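Local atomic coordinates of tryptophan--tRNA ligase (Mycoplasma pneumoniae, PDB entry 2YY5), a protein that probably catalyses the ATP-dependent attachment of tryptophan to tRNA(Trp), working as a homodimeric class I aminoacyl-tRNA synthetase. Residues S84-H89 and Q324-A329; K173-K178 and D338-G343; T231-N236 and P246-M251. The protein carries 1 engineered substitution. All blocks are in the same frame, centred on the assembly; numbering follows the deposited sequence.

Contact 1: S84-H89 and Q324-A329; sequences SDLLEH and QAQATA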
ATOM      1  N   SER B  84      10.511  -7.066  -2.052  1.00 17.21           N
ATOM      2  CA  SER B  84       9.982  -7.250  -0.709  1.00 15.82           C
ATOM      3  C   SER B  84      11.019  -7.102   0.410  1.00 19.67           C
ATOM      4  O   SER B  84      10.642  -6.965   1.576  1.00 18.50           O
ATOM      5  CB  SER B  84       9.297  -8.625  -0.596  1.00 19.98           C
ATOM      6  OG  SER B  84      10.228  -9.697  -0.676  1.00 14.63           O
ATOM      7  N   ASP B  85      12.313  -7.148   0.078  1.00 15.60           N
ATOM      8  CA  ASP B  85      13.352  -7.009   1.105  1.00 14.17           C
ATOM      9  C   ASP B  85      13.443  -5.577   1.608  1.00 18.01           C
ATOM     10  O   ASP B  85      14.076  -5.312   2.631  1.00 20.13           O
ATOM     11  CB  ASP B  85      14.724  -7.436   0.572  1.00 16.98           C
ATOM     12  CG  ASP B  85      14.992  -8.923   0.747  1.00 22.22           C
ATOM     13  OD1 ASP B  85      15.887  -9.445   0.053  1.00 26.41           O
ATOM     14  OD2 ASP B  85      14.325  -9.568   1.583  1.00 20.36           O
ATOM     15  N   LEU B  86      12.819  -4.657   0.877  1.00 13.67           N
ATOM     16  CA  LEU B  86      12.820  -3.251   1.252  1.00 14.99           C
ATOM     17  C   LEU B  86      11.444  -2.674   1.604  1.00 13.09           C
ATOM     18  O   LEU B  86      10.632  -2.389   0.729  1.00 11.55           O
ATOM     19  CB  LEU B  86      13.435  -2.401   0.133  1.00 12.49           C
ATOM     20  CG  LEU B  86      14.945  -2.481  -0.079  1.00 20.51           C
ATOM     21  CD1 LEU B  86      15.320  -3.875  -0.561  1.00 14.06           C
ATOM     22  CD2 LEU B  86      15.377  -1.423  -1.093  1.00 19.46           C
ATOM     23  N   LEU B  87      11.185  -2.485   2.888  1.00 12.23           N
ATOM     24  CA  LEU B  87       9.924  -1.889   3.303  1.00 13.74           C
ATOM     25  C   LEU B  87       9.738  -0.518   2.639  1.00 18.85           C
ATOM     26  O   LEU B  87       8.610  -0.016   2.547  1.00 18.49           O
ATOM     27  CB  LEU B  87       9.895  -1.733   4.828  1.00 15.19           C
ATOM     28  CG  LEU B  87       9.400  -2.921   5.662  1.00 13.00           C
ATOM     29  CD1 LEU B  87       9.519  -4.215   4.888  1.00 12.19           C
ATOM     30  CD2 LEU B  87      10.185  -2.974   6.945  1.00 11.82           C
ATOM     31  N   GLU B  88      10.839   0.090   2.184  1.00 16.76           N
ATOM     32  CA  GLU B  88      10.767   1.400   1.535  1.00 11.01           C
ATOM     33  C   GLU B  88       9.874   1.363   0.307  1.00 11.60           C
ATOM     34  O   GLU B  88       9.299   2.372  -0.079  1.00 16.92           O
ATOM     35  CB  GLU B  88      12.154   1.902   1.111  1.00 13.12           C
ATOM     36  CG  GLU B  88      13.039   2.440   2.233  1.00  7.23           C
ATOM     37  CD  GLU B  88      13.643   1.328   3.056  1.00 19.81           C
ATOM     38  OE1 GLU B  88      14.388   1.615   4.015  1.00 21.54           O
ATOM     39  OE2 GLU B  88      13.372   0.154   2.733  1.00 22.46           O
ATOM     40  N   HIS B  89       9.757   0.195  -0.312  1.00 13.53           N
ATOM     41  CA  HIS B  89       8.926   0.069  -1.494  1.00 13.19           C
ATOM     42  C   HIS B  89       7.450   0.190  -1.155  1.00 13.58           C
ATOM     43  O   HIS B  89       6.736   0.956  -1.789  1.00 12.79           O
ATOM     44  CB  HIS B  89       9.240  -1.242  -2.212  1.00 11.28           C
ATOM     45  CG  HIS B  89      10.455  -1.155  -3.081  1.00 17.11           C
ATOM     46  ND1 HIS B  89      10.398  -0.746  -4.396  1.00 20.27           N
ATOM     47  CD2 HIS B  89      11.769  -1.318  -2.796  1.00 19.65           C
ATOM     48  CE1 HIS B  89      11.626  -0.656  -4.881  1.00 18.99           C
ATOM     49  NE2 HIS B  89      12.475  -0.996  -3.929  1.00 16.81           N
ATOM     50  N   GLN B 324      22.625  -2.358  -0.826  1.00 24.22           N
ATOM     51  CA  GLN B 324      22.971  -1.343  -1.808  1.00 23.84           C
ATOM     52  C   GLN B 324      21.755  -0.536  -2.242  1.00 22.27           C
ATOM     53  O   GLN B 324      21.767   0.689  -2.192  1.00 25.96           O
ATOM     54  CB  GLN B 324      23.642  -1.997  -3.022  1.00 29.29           C
ATOM     55  CG  GLN B 324      24.133  -1.002  -4.066  1.00 40.67           C
ATOM     56  CD  GLN B 324      24.914  -1.648  -5.207  1.00 45.41           C
ATOM     57  OE1 GLN B 324      25.399  -0.955  -6.109  1.00 49.03           O
ATOM     58  NE2 GLN B 324      25.040  -2.975  -5.175  1.00 42.72           N
ATOM     59  N   ALA B 325      20.703  -1.228  -2.658  1.00 21.58           N
ATOM     60  CA  ALA B 325      19.481  -0.571  -3.101  1.00 22.55           C
ATOM     61  C   ALA B 325      18.901   0.253  -1.963  1.00 23.77           C
ATOM     62  O   ALA B 325      18.426   1.374  -2.149  1.00 25.41           O
ATOM     63  CB  ALA B 325      18.468  -1.615  -3.560  1.00 15.16           C
ATOM     64  N   GLN B 326      18.944  -0.319  -0.775  1.00 24.74           N
ATOM     65  CA  GLN B 326      18.411   0.345   0.391  1.00 28.00           C
ATOM     66  C   GLN B 326      19.204   1.608   0.699  1.00 28.62           C
ATOM     67  O   GLN B 326      18.710   2.506   1.370  1.00 31.00           O
ATOM     68  CB  GLN B 326      18.437  -0.618   1.568  1.00 27.56           C
ATOM     69  CG  GLN B 326      17.609  -0.184   2.739  1.00 31.35           C
ATOM     70  CD  GLN B 326      17.254  -1.353   3.621  1.00 33.55           C
ATOM     71  OE1 GLN B 326      18.119  -2.145   4.000  1.00 32.15           O
ATOM     72  NE2 GLN B 326      15.974  -1.474   3.953  1.00 33.13           N
ATOM     73  N   ALA B 327      20.428   1.683   0.188  1.00 30.88           N
ATOM     74  CA  ALA B 327      21.272   2.852   0.415  1.00 33.81           C
ATOM     75  C   ALA B 327      20.647   4.096  -0.214  1.00 36.24           C
ATOM     76  O   ALA B 327      20.570   5.150   0.422  1.00 39.27           O
ATOM     77  CB  ALA B 327      22.660   2.621  -0.160  1.00 35.04           C
ATOM     78  N   THR B 328      20.200   3.979  -1.460  1.00 28.04           N
ATOM     79  CA  THR B 328      19.582   5.122  -2.113  1.00 26.29           C
ATOM     80  C   THR B 328      18.073   5.224  -1.842  1.00 24.46           C
ATOM     81  O   THR B 328      17.510   6.317  -1.878  1.00 23.52           O
ATOM     82  CB  THR B 328      19.869   5.134  -3.641  1.00 24.94           C
ATOM     83  OG1 THR B 328      18.654   5.372  -4.363  1.00 28.61           O
ATOM     84  CG2 THR B 328      20.503   3.831  -4.086  1.00 25.13           C
ATOM     85  N   ALA B 329      17.423   4.102  -1.543  1.00 22.65           N
ATOM     86  CA  ALA B 329      15.989   4.118  -1.250  1.00 19.44           C
ATOM     87  C   ALA B 329      15.682   4.909   0.027  1.00 22.43           C
ATOM     88  O   ALA B 329      14.709   5.672   0.074  1.00 19.86           O
ATOM     89  CB  ALA B 329      15.452   2.694  -1.113  1.00 12.81           C
TER
HETATM   90  O   HOH W   1      13.683  -3.427   4.801  1.00 16.23           O
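The backbone of 84-89 leaves a 3-10 turn, passes through an extended Leu86 and enters a helix alongside the helical turns of 324-329, with Leu86 CA 6.7 Å from Gln326 CA and Glu88 CA 6.5 Å from Ala329 CA. Leu86 reaches the helix with one methyl: CD2 lies 4.0 Å from Ala325 CB and 4.1 Å from Ala329 CB. The two alanines, one turn apart, have only methyl groups, which suit the place where a leucine branch meets a helix. Ala329 CB also packs on the CB and CG of Glu88. This is the link from strand 78-82 to helix 87-98 in the Rossmann fold of class I synthetases; helix 311-340 packs against it, and the helix entered here presents His89 to Asp142, the predicted tryptophan-binding residue. Asp85 OD2 accepts from Ser344 N of the second subunit, where Ser84 bonds Tyr337 and Gly343. Gln326 has CG anti to its backbone N (chi1 -166°) and runs extended, so its amide crosses the bent chain of Glu88. This long neutral side chain brings an N-H to the carboxylate: NE2 gives weak hydrogen bonds of 3.3 Å to Glu88 OE2 and 3.5 Å to Glu88 OE1, planes 68° apart. A water accepts weakly from Gln326 NE2 and also from Leu87 N, and donates to Asp85 O at 2.9 Å. Arg330 pairs weakly with Glu88 OE1.

Contact 2: K173-K178 and D338-G343; sequences KKFKLK and DGFGLG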
ATOM      1  N   LYS B 173       4.562  19.511  -8.024  1.00 19.23           N
ATOM      2  CA  LYS B 173       3.776  20.729  -8.003  1.00 21.70           C
ATOM      3  C   LYS B 173       3.279  21.034  -6.597  1.00 23.02           C
ATOM      4  O   LYS B 173       3.526  22.116  -6.078  1.00 26.69           O
ATOM      5  CB  LYS B 173       2.594  20.601  -8.973  1.00 24.00           C
ATOM      6  CG  LYS B 173       1.946  21.916  -9.394  1.00 25.68           C
ATOM      7  CD  LYS B 173       1.046  21.674 -10.595  1.00 32.37           C
ATOM      8  CE  LYS B 173       0.527  22.964 -11.231  1.00 33.39           C
ATOM      9  NZ  LYS B 173      -0.328  23.761 -10.319  1.00 20.56           N
ATOM     10  N   LYS B 174       2.607  20.067  -5.976  1.00 26.44           N
ATOM     11  CA  LYS B 174       2.054  20.251  -4.642  1.00 20.97           C
ATOM     12  C   LYS B 174       3.032  20.341  -3.484  1.00 25.23           C
ATOM     13  O   LYS B 174       2.880  21.203  -2.613  1.00 28.79           O
ATOM     14  CB  LYS B 174       1.048  19.150  -4.321  1.00 23.04           C
ATOM     15  CG  LYS B 174       0.542  19.233  -2.885  1.00 19.21           C
ATOM     16  CD  LYS B 174      -0.526  18.221  -2.584  1.00 15.23           C
ATOM     17  CE  LYS B 174      -0.962  18.337  -1.138  1.00 25.69           C
ATOM     18  NZ  LYS B 174      -1.321  19.736  -0.787  1.00 22.91           N
ATOM     19  N   PHE B 175       4.023  19.457  -3.448  1.00 25.20           N
ATOM     20  CA  PHE B 175       4.974  19.468  -2.338  1.00 21.59           C
ATOM     21  C   PHE B 175       6.283  20.200  -2.625  1.00 20.39           C
ATOM     22  O   PHE B 175       7.145  20.293  -1.752  1.00 21.25           O
ATOM     23  CB  PHE B 175       5.263  18.032  -1.876  1.00 21.14           C
ATOM     24  CG  PHE B 175       4.026  17.248  -1.529  1.00 19.30           C
ATOM     25  CD1 PHE B 175       3.375  16.482  -2.494  1.00 17.02           C
ATOM     26  CD2 PHE B 175       3.498  17.287  -0.237  1.00 21.96           C
ATOM     27  CE1 PHE B 175       2.210  15.761  -2.179  1.00 19.53           C
ATOM     28  CE2 PHE B 175       2.337  16.571   0.089  1.00 18.83           C
ATOM     29  CZ  PHE B 175       1.692  15.806  -0.886  1.00 17.11           C
ATOM     30  N   LYS B 176       6.418  20.735  -3.834  1.00 22.44           N
ATOM     31  CA  LYS B 176       7.619  21.472  -4.223  1.00 22.79           C
ATOM     32  C   LYS B 176       8.837  20.628  -3.891  1.00 25.43           C
ATOM     33  O   LYS B 176       9.834  21.119  -3.360  1.00 22.11           O
ATOM     34  CB  LYS B 176       7.694  22.811  -3.482  1.00 17.15           C
ATOM     35  CG  LYS B 176       6.463  23.703  -3.671  1.00 20.74           C
ATOM     36  CD  LYS B 176       6.084  23.847  -5.146  1.00 27.55           C
ATOM     37  CE  LYS B 176       4.962  24.857  -5.355  1.00 29.54           C
ATOM     38  NZ  LYS B 176       4.447  24.842  -6.756  1.00 30.78           N
ATOM     39  N   LEU B 177       8.726  19.348  -4.216  1.00 20.38           N
ATOM     40  CA  LEU B 177       9.772  18.374  -3.978  1.00 23.22           C
ATOM     41  C   LEU B 177      10.648  18.295  -5.227  1.00 26.06           C
ATOM     42  O   LEU B 177      10.136  18.143  -6.329  1.00 23.73           O
ATOM     43  CB  LEU B 177       9.112  17.024  -3.697  1.00 24.52           C
ATOM     44  CG  LEU B 177       9.712  16.040  -2.697  1.00 30.89           C
ATOM     45  CD1 LEU B 177      10.148  16.757  -1.434  1.00 29.14           C
ATOM     46  CD2 LEU B 177       8.665  14.980  -2.377  1.00 36.19           C
ATOM     47  N   LYS B 178      11.962  18.423  -5.060  1.00 35.91           N
ATOM     48  CA  LYS B 178      12.882  18.348  -6.200  1.00 40.86           C
ATOM     49  C   LYS B 178      12.922  16.918  -6.735  1.00 39.20           C
ATOM     50  O   LYS B 178      13.450  16.009  -6.082  1.00 31.15           O
ATOM     51  CB  LYS B 178      14.310  18.756  -5.805  1.00 45.92           C
ATOM     52  CG  LYS B 178      14.496  20.190  -5.321  1.00 56.40           C
ATOM     53  CD  LYS B 178      14.037  20.366  -3.878  1.00 60.79           C
ATOM     54  CE  LYS B 178      14.799  21.500  -3.203  1.00 60.22           C
ATOM     55  NZ  LYS B 178      16.269  21.231  -3.193  1.00 56.65           N
ATOM     56  N   ASP B 338      10.158  14.557   4.346  1.00 22.90           N
ATOM     57  CA  ASP B 338      10.261  15.976   4.663  1.00 23.85           C
ATOM     58  C   ASP B 338       9.186  16.757   3.938  1.00 20.25           C
ATOM     59  O   ASP B 338       8.451  17.523   4.558  1.00 21.20           O
ATOM     60  CB  ASP B 338      11.624  16.532   4.273  1.00 34.51           C
ATOM     61  CG  ASP B 338      12.627  16.427   5.391  1.00 46.53           C
ATOM     62  OD1 ASP B 338      13.318  15.391   5.475  1.00 49.60           O
ATOM     63  OD2 ASP B 338      12.710  17.383   6.194  1.00 54.62           O
ATOM     64  N   GLY B 339       9.098  16.547   2.626  1.00 13.89           N
ATOM     65  CA  GLY B 339       8.110  17.232   1.811  1.00 19.48           C
ATOM     66  C   GLY B 339       6.667  16.942   2.180  1.00 23.63           C
ATOM     67  O   GLY B 339       5.820  17.829   2.109  1.00 27.12           O
ATOM     68  N   PHE B 340       6.386  15.702   2.573  1.00 24.23           N
ATOM     69  CA  PHE B 340       5.038  15.301   2.960  1.00 21.92           C
ATOM     70  C   PHE B 340       4.668  15.712   4.387  1.00 21.49           C
ATOM     71  O   PHE B 340       3.489  15.897   4.709  1.00 20.70           O
ATOM     72  CB  PHE B 340       4.885  13.783   2.806  1.00 15.70           C
ATOM     73  CG  PHE B 340       4.558  13.349   1.407  1.00 22.23           C
ATOM     74  CD1 PHE B 340       5.455  13.573   0.365  1.00 21.85           C
ATOM     75  CD2 PHE B 340       3.339  12.736   1.125  1.00 19.58           C
ATOM     76  CE1 PHE B 340       5.144  13.198  -0.930  1.00 16.93           C
ATOM     77  CE2 PHE B 340       3.019  12.357  -0.168  1.00 14.70           C
ATOM     78  CZ  PHE B 340       3.924  12.590  -1.200  1.00 18.65           C
ATOM     79  N   GLY B 341       5.678  15.850   5.240  1.00 21.06           N
ATOM     80  CA  GLY B 341       5.432  16.226   6.623  1.00 19.81           C
ATOM     81  C   GLY B 341       5.231  15.018   7.520  1.00 17.21           C
ATOM     82  O   GLY B 341       4.689  15.143   8.619  1.00 21.21           O
ATOM     83  N   LEU B 342       5.669  13.853   7.044  1.00 16.76           N
ATOM     84  CA  LEU B 342       5.552  12.584   7.769  1.00 17.86           C
ATOM     85  C   LEU B 342       6.742  12.320   8.695  1.00 19.12           C
ATOM     86  O   LEU B 342       7.759  12.994   8.602  1.00 22.44           O
ATOM     87  CB  LEU B 342       5.414  11.424   6.770  1.00 12.99           C
ATOM     88  CG  LEU B 342       4.023  10.947   6.298  1.00 20.79           C
ATOM     89  CD1 LEU B 342       2.922  11.848   6.821  1.00 17.45           C
ATOM     90  CD2 LEU B 342       3.990  10.886   4.779  1.00 11.03           C
ATOM     91  N   GLY B 343       6.606  11.343   9.591  1.00 18.88           N
ATOM     92  CA  GLY B 343       7.690  11.015  10.502  1.00 21.77           C
ATOM     93  C   GLY B 343       7.785  11.937  11.703  1.00 15.93           C
ATOM     94  O   GLY B 343       7.286  13.055  11.668  1.00 16.13           O
TER
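Lys174 NZ has two partners, both on the second subunit: a hydrogen bond to Phe52 O and a long, weak ion pair with Asp51. The aliphatic part of the same lysine is used too, since CG sits over the centre of one face of the Phe175 ring, 3.9 Å above its plane. The opposite face is taken by Phe340. The two rings stack face to face with centroids 4.0 Å apart and planes 12° from parallel; Phe175 CE1 comes to 3.7 Å from Phe340 CZ. Leu177 adds both branches: CD2 lies at the edge of the Phe340 ring, 4.2 Å from Phe340 CE1, while CD1 comes to 3.9 Å from Gly339 CA. Gly339, having no side chain, lets this leucine methyl come close to the helix backbone. Phe175 CD2 lies 3.3 Å from Gly339 O. Both helices end here. Gly341, with phi of 90°, is the C-prime residue of a Schellman motif, in which Leu342 N bonds Tyr337 O and Gly341 N bonds Asp338 O weakly; glycine readily adopts that positive phi. The contact thus joins the end of helix 158-175 to the end of helix 311-340; Ile171 of helix 158-175 and Leu95 of helix 87-98 pack on Phe340, and Phe52 and Pro54 of the second subunit cover Phe340 and Phe175 respectively.

Contact 3: T231-N236 and P246-M251; sequences TTDSFN and PGVTNM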
ATOM      1  N   THR B 231       2.541 -19.571 -36.832  1.00 29.74           N
ATOM      2  CA  THR B 231       1.654 -19.127 -37.898  1.00 30.48           C
ATOM      3  C   THR B 231       2.340 -18.061 -38.759  1.00 31.20           C
ATOM      4  O   THR B 231       2.920 -17.105 -38.242  1.00 28.01           O
ATOM      5  CB  THR B 231       0.321 -18.564 -37.328  1.00 31.87           C
ATOM      6  OG1 THR B 231       0.572 -17.370 -36.590  1.00 35.08           O
ATOM      7  CG2 THR B 231      -0.338 -19.581 -36.408  1.00 31.25           C
ATOM      8  N   THR B 232       2.290 -18.250 -40.075  1.00 30.00           N
ATOM      9  CA  THR B 232       2.900 -17.311 -41.012  1.00 28.94           C
ATOM     10  C   THR B 232       1.806 -16.644 -41.847  1.00 27.37           C
ATOM     11  O   THR B 232       0.965 -15.920 -41.319  1.00 28.56           O
ATOM     12  CB  THR B 232       3.913 -18.033 -41.948  1.00 29.11           C
ATOM     13  OG1 THR B 232       3.256 -19.110 -42.628  1.00 29.78           O
ATOM     14  CG2 THR B 232       5.078 -18.602 -41.149  1.00 16.73           C
ATOM     15  N   ASP B 233       1.814 -16.898 -43.149  1.00 29.98           N
ATOM     16  CA  ASP B 233       0.823 -16.330 -44.057  1.00 31.65           C
ATOM     17  C   ASP B 233       0.970 -17.024 -45.400  1.00 33.43           C
ATOM     18  O   ASP B 233       1.852 -17.867 -45.563  1.00 32.93           O
ATOM     19  CB  ASP B 233       1.045 -14.819 -44.209  1.00 36.07           C
ATOM     20  CG  ASP B 233       2.456 -14.474 -44.651  1.00 38.13           C
ATOM     21  OD1 ASP B 233       2.859 -14.903 -45.752  1.00 42.40           O
ATOM     22  OD2 ASP B 233       3.166 -13.775 -43.898  1.00 41.38           O
ATOM     23  N   SER B 234       0.119 -16.678 -46.362  1.00 35.56           N
ATOM     24  CA  SER B 234       0.202 -17.306 -47.677  1.00 42.06           C
ATOM     25  C   SER B 234       0.676 -16.355 -48.774  1.00 42.11           C
ATOM     26  O   SER B 234       0.213 -16.424 -49.919  1.00 44.32           O
ATOM     27  CB  SER B 234      -1.148 -17.943 -48.062  1.00 40.36           C
ATOM     28  OG  SER B 234      -2.224 -17.032 -47.934  1.00 46.85           O
ATOM     29  N   PHE B 235       1.615 -15.479 -48.415  1.00 40.94           N
ATOM     30  CA  PHE B 235       2.190 -14.510 -49.350  1.00 40.42           C
ATOM     31  C   PHE B 235       3.594 -14.946 -49.764  1.00 39.46           C
ATOM     32  O   PHE B 235       4.182 -14.383 -50.682  1.00 40.68           O
ATOM     33  CB  PHE B 235       2.291 -13.121 -48.707  1.00 39.14           C
ATOM     34  CG  PHE B 235       0.966 -12.495 -48.387  1.00 44.01           C
ATOM     35  CD1 PHE B 235       0.027 -12.266 -49.391  1.00 41.99           C
ATOM     36  CD2 PHE B 235       0.663 -12.111 -47.082  1.00 46.65           C
ATOM     37  CE1 PHE B 235      -1.201 -11.662 -49.101  1.00 46.47           C
ATOM     38  CE2 PHE B 235      -0.557 -11.507 -46.779  1.00 47.86           C
ATOM     39  CZ  PHE B 235      -1.493 -11.281 -47.792  1.00 49.54           C
ATOM     40  N   ASN B 236       4.119 -15.947 -49.067  1.00 38.44           N
ATOM     41  CA  ASN B 236       5.458 -16.474 -49.311  1.00 41.96           C
ATOM     42  C   ASN B 236       6.500 -15.413 -49.646  1.00 43.71           C
ATOM     43  O   ASN B 236       7.063 -15.394 -50.742  1.00 48.77           O
ATOM     44  CB  ASN B 236       5.427 -17.542 -50.407  1.00 42.73           C
ATOM     45  CG  ASN B 236       6.795 -18.154 -50.659  1.00 44.79           C
ATOM     46  OD1 ASN B 236       7.559 -17.672 -51.494  1.00 53.43           O
ATOM     47  ND2 ASN B 236       7.117 -19.212 -49.922  1.00 45.72           N
ATOM     48  N   PRO B 246       2.501 -10.023 -39.762  1.00 35.26           N
ATOM     49  CA  PRO B 246       2.902 -10.090 -38.354  1.00 30.33           C
ATOM     50  C   PRO B 246       3.711 -11.329 -37.999  1.00 24.97           C
ATOM     51  O   PRO B 246       4.761 -11.224 -37.367  1.00 28.22           O
ATOM     52  CB  PRO B 246       1.566 -10.012 -37.616  1.00 26.12           C
ATOM     53  CG  PRO B 246       0.606 -10.605 -38.589  1.00 29.12           C
ATOM     54  CD  PRO B 246       1.034  -9.970 -39.875  1.00 30.32           C
ATOM     55  N   GLY B 247       3.226 -12.497 -38.411  1.00 28.16           N
ATOM     56  CA  GLY B 247       3.924 -13.741 -38.124  1.00 26.61           C
ATOM     57  C   GLY B 247       5.357 -13.767 -38.629  1.00 26.24           C
ATOM     58  O   GLY B 247       6.297 -13.826 -37.841  1.00 31.90           O
ATOM     59  N   VAL B 248       5.532 -13.718 -39.946  1.00 27.77           N
ATOM     60  CA  VAL B 248       6.868 -13.742 -40.532  1.00 27.98           C
ATOM     61  C   VAL B 248       7.762 -12.611 -40.032  1.00 27.10           C
ATOM     62  O   VAL B 248       8.932 -12.829 -39.727  1.00 26.70           O
ATOM     63  CB  VAL B 248       6.793 -13.689 -42.072  1.00 28.76           C
ATOM     64  CG1 VAL B 248       8.156 -13.350 -42.663  1.00 28.86           C
ATOM     65  CG2 VAL B 248       6.318 -15.030 -42.593  1.00 23.04           C
ATOM     66  N   THR B 249       7.219 -11.404 -39.940  1.00 26.20           N
ATOM     67  CA  THR B 249       8.012 -10.276 -39.470  1.00 30.04           C
ATOM     68  C   THR B 249       8.527 -10.526 -38.050  1.00 30.93           C
ATOM     69  O   THR B 249       9.691 -10.266 -37.754  1.00 29.78           O
ATOM     70  CB  THR B 249       7.190  -8.967 -39.489  1.00 32.50           C
ATOM     71  OG1 THR B 249       6.620  -8.787 -40.790  1.00 31.57           O
ATOM     72  CG2 THR B 249       8.085  -7.758 -39.154  1.00 23.75           C
ATOM     73  N   ASN B 250       7.659 -11.042 -37.184  1.00 27.19           N
ATOM     74  CA  ASN B 250       8.023 -11.326 -35.799  1.00 23.10           C
ATOM     75  C   ASN B 250       9.182 -12.312 -35.709  1.00 26.46           C
ATOM     76  O   ASN B 250      10.164 -12.057 -35.016  1.00 28.32           O
ATOM     77  CB  ASN B 250       6.822 -11.895 -35.049  1.00 24.83           C
ATOM     78  CG  ASN B 250       7.073 -12.027 -33.563  1.00 27.15           C
ATOM     79  OD1 ASN B 250       6.713 -13.031 -32.950  1.00 32.27           O
ATOM     80  ND2 ASN B 250       7.681 -11.008 -32.971  1.00 29.32           N
ATOM     81  N   MET B 251       9.067 -13.447 -36.397  1.00 25.52           N
ATOM     82  CA  MET B 251      10.136 -14.441 -36.369  1.00 28.21           C
ATOM     83  C   MET B 251      11.425 -13.825 -36.901  1.00 23.26           C
ATOM     84  O   MET B 251      12.521 -14.149 -36.462  1.00 18.21           O
ATOM     85  CB  MET B 251       9.766 -15.659 -37.222  1.00 27.19           C
ATOM     86  CG  MET B 251       8.650 -16.514 -36.647  1.00 35.44           C
ATOM     87  SD  MET B 251       8.461 -18.083 -37.524  1.00 37.93           S
ATOM     88  CE  MET B 251       7.500 -17.561 -38.933  1.00 33.49           C
TER
HETATM   89  O   HOH W   2       1.104 -13.774 -39.633  1.00 28.42           O
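Polar links across this contact run through the backbone. A water donates to Thr232 O at 2.7 Å and accepts from Gly247 N at 2.8 Å, serving an N-H in the first turn of helix 246-259, where no preceding turn supplies a carbonyl. Close by, Gly247 CA makes a C-H...O contact of 3.5 Å with Thr231 O; with no side chain on Gly247, the loop can pass near the backbone here. The apolar contacts are few. Thr232 CG2 touches Met251 CE, at the tip of a chain bent at chi3, and Thr232 CB lies 3.9 Å from Val248 CG2; short methyls and a flexible methionine suit such a join. A non-bonded contact sets Asp233 OD2 3.6 Å from Val248 CG2. Within the loop, Asp233 OD1 accepts from Phe235 N at 3.0 Å through its anti lone pair, an Asx turn, and also bonds Tyr284 OH, and the Tyr284 side chain packs on Thr232 and Val248. Met251 reaches Leu291 of helix 284-308 and stands about 9 Å from Met203 of the predicted KMSKS region, side chain to side chain. Joined by a water and methyl contacts, the loop has no direct hydrogen bond fixing its register to 246-251.

From the N terminus, 84-89 comes first, just after strand 78-82, and waits 234 residues for 324-329, so contact 1 closes a very long loop. Before that happens, 173-178 opens contact 2, which ends at 338-343; the two therefore cross. Both use helix 311-340, with nearest atoms about 11 Å apart, and both touch the second subunit, tying the C-terminal helix to the Rossmann-fold core and to helix 158-175 at the dimer interface. Contact 3 is local: nine residues separate 231-236 from 246-251, and it nests within both others. It lies on the opposite side of the chain's centre, among the helices beyond the predicted KMSKS region.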